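Local coordinates for protein polyketide Synthase III (Ectocarpus siliculosus, PDB 4B0N) that probably transfers and condenses acyl groups as a type III polyketide synthase, in a pathway leading to phlorotannin monomers of brown algae, at residues Y111-Y117 against S225-F230; D324-V330 against Y392-F398. All coordinates share one frame; numbering follows the deposited sequence.

The two contacts lie on opposite sides of the chain's centre, their midpoints 40 Å apart and their nearest atoms about 20 Å apart, and they share no strand or helix. Contact 1 comes first and is complete before contact 2 begins. It joins two loops in the N-terminal chalcone synthase family region: one precedes helix 121-146, the other runs from strand 215-223 to helix 234-242. Contact 2 pairs strands 327-330 and 394-401 in the sheet of the C-terminal family region. Only contact 1 touches the bound arachidonic acid; in contact 2 the side chain of Val330 is about 12 Å from the arachidonic acid. One contact therefore shapes the pocket wall, while the other is sheet framework.

Contact 1 of 2, residues Y111-Y117 against S225-F230; sequences YPADGSY and SVHTTF. With ACD (arachidonic acid), chain D.
Tyr111 reaches across to the loop 225-230 and plants its hydroxyl on the backbone there. Tyr111 OH donates to Ser225 O (2.5 Å), which lies at the ring's edge near its plane, and Thr228 N gives Tyr111 OH a weak bond of 3.3 Å, so the hydroxyl acts as donor in one bond and acceptor in a weaker one. Over one ring face sits Thr228 OG1, and on that same face Tyr117 CD2 stands 3.6 Å above the Tyr111 ring plane, offset toward the rim. The Tyr117 ring in turn receives the edge of Phe230 on its face, a T-shaped pair with planes at 71° and Tyr117 CZ 3.6 Å from Phe230 CD2. An alanine in place of Tyr117 is likely to open a gap between Tyr111 and Phe230, leaving the Phe230 edge without its ring face.

This buried aromatic end contrasts with the bend at residues 112-116, where Ala113 and Asp114 are exposed and the loop leans on itself: Ser116 OG donates to Asp114 OD2 (3.0 Å) from above the carboxylate plane.

Thr228 serves two sides. A chi1 of 88° turns its OG1 to the tyrosines, while Thr228 CG2 lies 3.5 Å from C17 of the arachidonic acid. Phe230 CZ meets C19 of the lipid at 3.6 Å, and Phe230 also stacks with His240. His227 CB borders the lipid farther along, and His227 NE2 is hydrogen-bonded to Thr163 O. The tyrosines thus form a second shell behind the arachidonic acid pocket of this chalcone synthase-like, thiolase-related fold.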
loop_
_atom_site.group_PDB
_atom_site.type_symbol
_atom_site.label_atom_id
_atom_site.label_comp_id
_atom_site.label_asym_id
_atom_site.label_seq_id
_atom_site.Cartn_x
_atom_site.Cartn_y
_atom_site.Cartn_z
ATOM N N TYR A 111 -5.613 8.159 -26.170
ATOM C CA TYR A 111 -6.701 9.118 -25.970
ATOM C C TYR A 111 -7.550 9.288 -27.227
ATOM O O TYR A 111 -7.025 9.198 -28.338
ATOM C CB TYR A 111 -6.148 10.459 -25.480
ATOM C CG TYR A 111 -5.386 10.328 -24.179
ATOM C CD1 TYR A 111 -6.057 10.058 -22.983
ATOM C CD2 TYR A 111 -3.996 10.453 -24.143
ATOM C CE1 TYR A 111 -5.367 9.924 -21.788
ATOM C CE2 TYR A 111 -3.299 10.323 -22.950
ATOM C CZ TYR A 111 -3.991 10.056 -21.778
ATOM O OH TYR A 111 -3.315 9.924 -20.591
ATOM N N PRO A 112 -8.870 9.525 -27.055
ATOM C CA PRO A 112 -9.795 9.600 -28.191
ATOM C C PRO A 112 -9.447 10.711 -29.178
ATOM O O PRO A 112 -8.982 11.782 -28.771
ATOM C CB PRO A 112 -11.151 9.883 -27.527
ATOM C CG PRO A 112 -10.817 10.455 -26.194
ATOM C CD PRO A 112 -9.568 9.742 -25.776
ATOM N N ALA A 113 -9.676 10.442 -30.464
ATOM C CA ALA A 113 -9.432 11.406 -31.542
ATOM C C ALA A 113 -10.295 12.656 -31.376
ATOM O O ALA A 113 -10.092 13.666 -32.049
ATOM C CB ALA A 113 -9.681 10.757 -32.894
ATOM N N ASP A 114 -11.252 12.558 -30.460
ATOM C CA ASP A 114 -12.107 13.658 -30.043
ATOM C C ASP A 114 -11.298 14.879 -29.593
ATOM O O ASP A 114 -11.675 16.018 -29.872
ATOM C CB ASP A 114 -13.000 13.175 -28.895
ATOM C CG ASP A 114 -14.252 14.011 -28.724
ATOM O OD1 ASP A 114 -14.546 14.869 -29.584
ATOM O OD2 ASP A 114 -14.954 13.799 -27.716
ATOM N N GLY A 115 -10.181 14.627 -28.912
ATOM C CA GLY A 115 -9.374 15.688 -28.312
ATOM C C GLY A 115 -9.995 16.137 -27.005
ATOM O O GLY A 115 -9.771 17.261 -26.548
ATOM N N SER A 116 -10.773 15.238 -26.407
ATOM C CA SER A 116 -11.556 15.526 -25.210
ATOM C C SER A 116 -10.921 14.934 -23.958
ATOM O O SER A 116 -11.224 15.363 -22.841
ATOM C CB SER A 116 -12.967 14.962 -25.372
ATOM O OG SER A 116 -12.934 13.554 -25.561
ATOM N N TYR A 117 -10.060 13.937 -24.163
ATOM C CA TYR A 117 -9.377 13.219 -23.079
ATOM C C TYR A 117 -10.363 12.607 -22.071
ATOM O O TYR A 117 -10.263 12.821 -20.860
ATOM C CB TYR A 117 -8.316 14.116 -22.412
ATOM C CG TYR A 117 -7.216 14.534 -23.366
ATOM C CD1 TYR A 117 -7.357 15.665 -24.177
ATOM C CD2 TYR A 117 -6.043 13.787 -23.478
ATOM C CE1 TYR A 117 -6.357 16.042 -25.063
ATOM C CE2 TYR A 117 -5.037 14.157 -24.362
ATOM C CZ TYR A 117 -5.198 15.283 -25.150
ATOM O OH TYR A 117 -4.199 15.648 -26.024
ATOM N N SER A 225 1.160 9.751 -17.283
ATOM C CA SER A 225 0.755 9.997 -18.673
ATOM C C SER A 225 -0.490 9.212 -19.082
ATOM O O SER A 225 -0.947 9.304 -20.223
ATOM C CB SER A 225 1.900 9.692 -19.647
ATOM O OG SER A 225 2.080 8.295 -19.818
ATOM N N VAL A 226 -1.030 8.433 -18.154
ATOM C CA VAL A 226 -2.233 7.660 -18.428
ATOM C C VAL A 226 -3.445 8.315 -17.765
ATOM O O VAL A 226 -4.577 7.881 -17.964
ATOM C CB VAL A 226 -2.101 6.192 -17.971
ATOM C CG1 VAL A 226 -2.849 5.289 -18.936
ATOM C CG2 VAL A 226 -0.642 5.765 -17.908
ATOM N N HIS A 227 -3.194 9.372 -16.991
ATOM C CA HIS A 227 -4.243 10.067 -16.242
ATOM C C HIS A 227 -4.511 11.472 -16.718
ATOM O O HIS A 227 -5.144 12.261 -16.010
ATOM C CB HIS A 227 -3.910 10.075 -14.753
ATOM C CG HIS A 227 -3.816 8.699 -14.146
ATOM N ND1 HIS A 227 -4.901 7.941 -13.906
ATOM C CD2 HIS A 227 -2.714 7.955 -13.733
ATOM C CE1 HIS A 227 -4.517 6.769 -13.371
ATOM N NE2 HIS A 227 -3.178 6.779 -13.263
ATOM N N THR A 228 -4.049 11.795 -17.923
ATOM C CA THR A 228 -4.199 13.144 -18.465
ATOM C C THR A 228 -5.653 13.423 -18.857
ATOM O O THR A 228 -6.321 12.566 -19.443
ATOM C CB THR A 228 -3.254 13.399 -19.663
ATOM O OG1 THR A 228 -3.883 12.995 -20.884
ATOM C CG2 THR A 228 -1.946 12.643 -19.486
ATOM N N THR A 229 -6.132 14.619 -18.516
ATOM C CA THR A 229 -7.527 15.002 -18.742
ATOM C C THR A 229 -7.660 16.334 -19.476
ATOM O O THR A 229 -8.682 16.596 -20.119
ATOM C CB THR A 229 -8.309 15.113 -17.418
ATOM O OG1 THR A 229 -7.684 16.086 -16.576
ATOM C CG2 THR A 229 -8.359 13.778 -16.694
ATOM N N PHE A 230 -6.622 17.164 -19.373
ATOM C CA PHE A 230 -6.626 18.526 -19.914
ATOM C C PHE A 230 -7.929 19.271 -19.611
ATOM O O PHE A 230 -8.683 19.643 -20.518
ATOM C CB PHE A 230 -6.317 18.536 -21.418
ATOM C CG PHE A 230 -4.850 18.610 -21.739
ATOM C CD1 PHE A 230 -4.054 19.626 -21.212
ATOM C CD2 PHE A 230 -4.265 17.680 -22.596
ATOM C CE1 PHE A 230 -2.701 19.701 -21.516
ATOM C CE2 PHE A 230 -2.914 17.749 -22.905
ATOM C CZ PHE A 230 -2.133 18.761 -22.364
HETATM C C1 ACD D . 2.186 15.566 -5.650
HETATM C C2 ACD D . 1.492 14.252 -5.365
HETATM C C3 ACD D . 1.386 13.434 -6.648
HETATM C C4 ACD D . 0.094 12.627 -6.682
HETATM C C5 ACD D . -0.198 12.176 -8.093
HETATM C C6 ACD D . -1.295 11.474 -8.365
HETATM C C7 ACD D . -1.557 11.024 -9.782
HETATM C C8 ACD D . -2.243 12.098 -10.590
HETATM C C9 ACD D . -2.078 12.116 -11.913
HETATM C C10 ACD D . -2.755 13.172 -12.754
HETATM C C11 ACD D . -1.724 14.022 -13.452
HETATM C C12 ACD D . -1.823 14.255 -14.758
HETATM C C13 ACD D . -0.786 15.114 -15.442
HETATM C C14 ACD D . -0.272 14.440 -16.692
HETATM C C15 ACD D . 0.776 14.958 -17.331
HETATM C C16 ACD D . 1.313 14.312 -18.584
HETATM C C17 ACD D . 0.637 14.940 -19.798
HETATM C C18 ACD D . 1.573 15.856 -20.578
HETATM C C19 ACD D . 0.819 17.096 -21.041
HETATM C C20 ACD D . 1.635 17.896 -22.031
HETATM O O1 ACD D . 3.107 15.941 -4.889
#

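Contact 2 of 2, residues D324-V330 against Y392-F398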
loop_
_atom_site.group_PDB
_atom_site.type_symbol
_atom_site.label_atom_id
_atom_site.label_comp_id
_atom_site.label_asym_id
_atom_site.label_seq_id
_atom_site.Cartn_x
_atom_site.Cartn_y
_atom_site.Cartn_z
ATOM N N ASP A 324 27.211 19.623 8.668
ATOM C CA ASP A 324 27.727 18.255 8.597
ATOM C C ASP A 324 27.210 17.432 7.410
ATOM O O ASP A 324 27.652 16.301 7.202
ATOM C CB ASP A 324 27.441 17.512 9.910
ATOM C CG ASP A 324 28.273 18.030 11.076
ATOM O OD1 ASP A 324 29.517 18.104 10.946
ATOM O OD2 ASP A 324 27.680 18.346 12.130
ATOM N N VAL A 325 26.291 18.002 6.631
ATOM C CA VAL A 325 25.688 17.294 5.495
ATOM C C VAL A 325 26.387 17.621 4.169
ATOM O O VAL A 325 26.460 18.782 3.760
ATOM C CB VAL A 325 24.169 17.574 5.384
ATOM C CG1 VAL A 325 23.549 16.755 4.261
ATOM C CG2 VAL A 325 23.469 17.271 6.704
ATOM N N ASP A 326 26.890 16.577 3.510
ATOM C CA ASP A 326 27.626 16.701 2.247
ATOM C C ASP A 326 26.701 16.798 1.040
ATOM O O ASP A 326 26.931 17.613 0.145
ATOM C CB ASP A 326 28.570 15.512 2.054
ATOM C CG ASP A 326 29.591 15.384 3.163
ATOM O OD1 ASP A 326 29.542 16.165 4.135
ATOM O OD2 ASP A 326 30.451 14.487 3.058
ATOM N N PHE A 327 25.671 15.952 1.009
ATOM C CA PHE A 327 24.702 15.970 -0.087
ATOM C C PHE A 327 23.248 16.056 0.373
ATOM O O PHE A 327 22.843 15.387 1.324
ATOM C CB PHE A 327 24.913 14.792 -1.052
ATOM C CG PHE A 327 24.691 13.429 -0.441
ATOM C CD1 PHE A 327 25.719 12.774 0.233
ATOM C CD2 PHE A 327 23.467 12.778 -0.582
ATOM C CE1 PHE A 327 25.523 11.511 0.776
ATOM C CE2 PHE A 327 23.265 11.517 -0.039
ATOM C CZ PHE A 327 24.295 10.880 0.639
ATOM N N TRP A 328 22.477 16.897 -0.307
ATOM C CA TRP A 328 21.052 17.025 -0.042
ATOM C C TRP A 328 20.289 16.563 -1.245
ATOM O O TRP A 328 20.497 17.067 -2.353
ATOM C CB TRP A 328 20.683 18.468 0.284
ATOM C CG TRP A 328 21.329 19.027 1.530
ATOM C CD1 TRP A 328 22.607 19.562 1.658
ATOM C CD2 TRP A 328 20.733 19.148 2.870
ATOM N NE1 TRP A 328 22.840 19.981 2.946
ATOM C CE2 TRP A 328 21.759 19.765 3.723
ATOM C CE3 TRP A 328 19.503 18.815 3.431
ATOM C CZ2 TRP A 328 21.539 20.026 5.068
ATOM C CZ3 TRP A 328 19.295 19.085 4.790
ATOM C CH2 TRP A 328 20.290 19.675 5.586
ATOM N N CYS A 329 19.409 15.588 -1.042
ATOM C CA CYS A 329 18.567 15.078 -2.117
ATOM C C CYS A 329 17.122 15.541 -1.951
ATOM O O CYS A 329 16.293 14.846 -1.364
ATOM C CB CYS A 329 18.658 13.555 -2.205
ATOM S SG CYS A 329 20.225 12.954 -2.872
ATOM N N VAL A 330 16.838 16.731 -2.466
ATOM C CA VAL A 330 15.502 17.311 -2.391
ATOM C C VAL A 330 14.646 16.780 -3.537
ATOM O O VAL A 330 15.125 16.640 -4.665
ATOM C CB VAL A 330 15.540 18.856 -2.443
ATOM C CG1 VAL A 330 14.154 19.440 -2.207
ATOM C CG2 VAL A 330 16.519 19.405 -1.417
ATOM N N TYR A 392 31.457 11.350 -0.223
ATOM C CA TYR A 392 30.452 11.961 0.642
ATOM C C TYR A 392 30.341 11.195 1.957
ATOM O O TYR A 392 30.224 9.969 1.955
ATOM C CB TYR A 392 29.088 11.990 -0.051
ATOM C CG TYR A 392 29.014 12.853 -1.293
ATOM C CD1 TYR A 392 29.012 14.244 -1.205
ATOM C CD2 TYR A 392 28.918 12.276 -2.557
ATOM C CE1 TYR A 392 28.936 15.035 -2.342
ATOM C CE2 TYR A 392 28.840 13.059 -3.700
ATOM C CZ TYR A 392 28.848 14.437 -3.587
ATOM O OH TYR A 392 28.773 15.213 -4.721
ATOM N N GLN A 393 30.378 11.922 3.070
ATOM C CA GLN A 393 30.345 11.319 4.405
ATOM C C GLN A 393 28.938 11.243 4.998
ATOM O O GLN A 393 28.601 10.270 5.675
ATOM C CB GLN A 393 31.269 12.078 5.367
ATOM C CG GLN A 393 32.756 11.949 5.060
ATOM C CD GLN A 393 33.352 10.620 5.500
ATOM O OE1 GLN A 393 32.969 10.058 6.530
ATOM N NE2 GLN A 393 34.307 10.119 4.723
ATOM N N THR A 394 28.130 12.272 4.749
ATOM C CA THR A 394 26.791 12.380 5.333
ATOM C C THR A 394 25.838 13.123 4.399
ATOM O O THR A 394 26.130 14.240 3.973
ATOM C CB THR A 394 26.827 13.118 6.689
ATOM O OG1 THR A 394 27.779 12.491 7.557
ATOM C CG2 THR A 394 25.458 13.105 7.353
ATOM N N GLY A 395 24.699 12.500 4.096
ATOM C CA GLY A 395 23.667 13.128 3.270
ATOM C C GLY A 395 22.242 12.857 3.713
ATOM O O GLY A 395 21.975 11.874 4.412
ATOM N N MET A 396 21.324 13.735 3.303
ATOM C CA MET A 396 19.900 13.568 3.604
ATOM C C MET A 396 18.991 13.669 2.380
ATOM O O MET A 396 19.020 14.658 1.646
ATOM C CB MET A 396 19.436 14.565 4.665
ATOM C CG MET A 396 18.031 14.281 5.176
ATOM S SD MET A 396 17.239 15.708 5.932
ATOM C CE MET A 396 18.261 15.940 7.389
ATOM N N ALA A 397 18.175 12.638 2.184
ATOM C CA ALA A 397 17.171 12.628 1.129
ATOM C C ALA A 397 15.789 12.745 1.754
ATOM O O ALA A 397 15.443 11.975 2.651
ATOM C CB ALA A 397 17.277 11.354 0.304
ATOM N N PHE A 398 15.010 13.721 1.293
ATOM C CA PHE A 398 13.642 13.886 1.770
ATOM C C PHE A 398 12.639 14.163 0.651
ATOM O O PHE A 398 13.017 14.459 -0.482
ATOM C CB PHE A 398 13.552 14.942 2.888
ATOM C CG PHE A 398 13.944 16.333 2.461
ATOM C CD1 PHE A 398 13.026 17.176 1.844
ATOM C CD2 PHE A 398 15.226 16.811 2.702
ATOM C CE1 PHE A 398 13.385 18.457 1.455
ATOM C CE2 PHE A 398 15.589 18.094 2.320
ATOM C CZ PHE A 398 14.668 18.917 1.697
#
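Phe327 to Cys329 pair in parallel with Gly395 to Ala397, the short strand segments 6° apart in direction. They are neighbours in the C-terminal mixed sheet of this thiolase-like fold, with 327-330 outermost within the chain; three helices lie between them, the last of which, 369-385, packs on the sheet before strand 394-401, a beta-alpha-beta connection.

The backbone bonds alternate: Met396 N to Phe327 O (3.0 Å), Cys329 N to Met396 O (2.9 Å), Phe398 N to Cys329 O (3.2 Å). At the entrance Thr394 O accepts from Asp326 N and, weakly, from Phe327 N. The Asp326 carboxylate reaches across to Gln393 N, which meets Asp326 OD2 (2.6 Å) from above the carboxylate plane.

Apolar packing occupies both faces. Trp328, Met396, Val330 and Phe398 share one, with Met396 SD 4.1 Å from Trp328 CZ3 in an oblique Met-aromatic contact; helices 299-316 and 335-345 pack here. On the other, against helix 369-385, Cys329 CB meets Ala397 CB at 3.6 Å.

Among the rings, Phe327 turns an edge to the face of Tyr392, offset. A chi1 of 64° swings the Phe327 ring over the neighbouring strand, where Gly395 CA makes a CH-pi contact 3.4 Å from the Phe327 ring centroid.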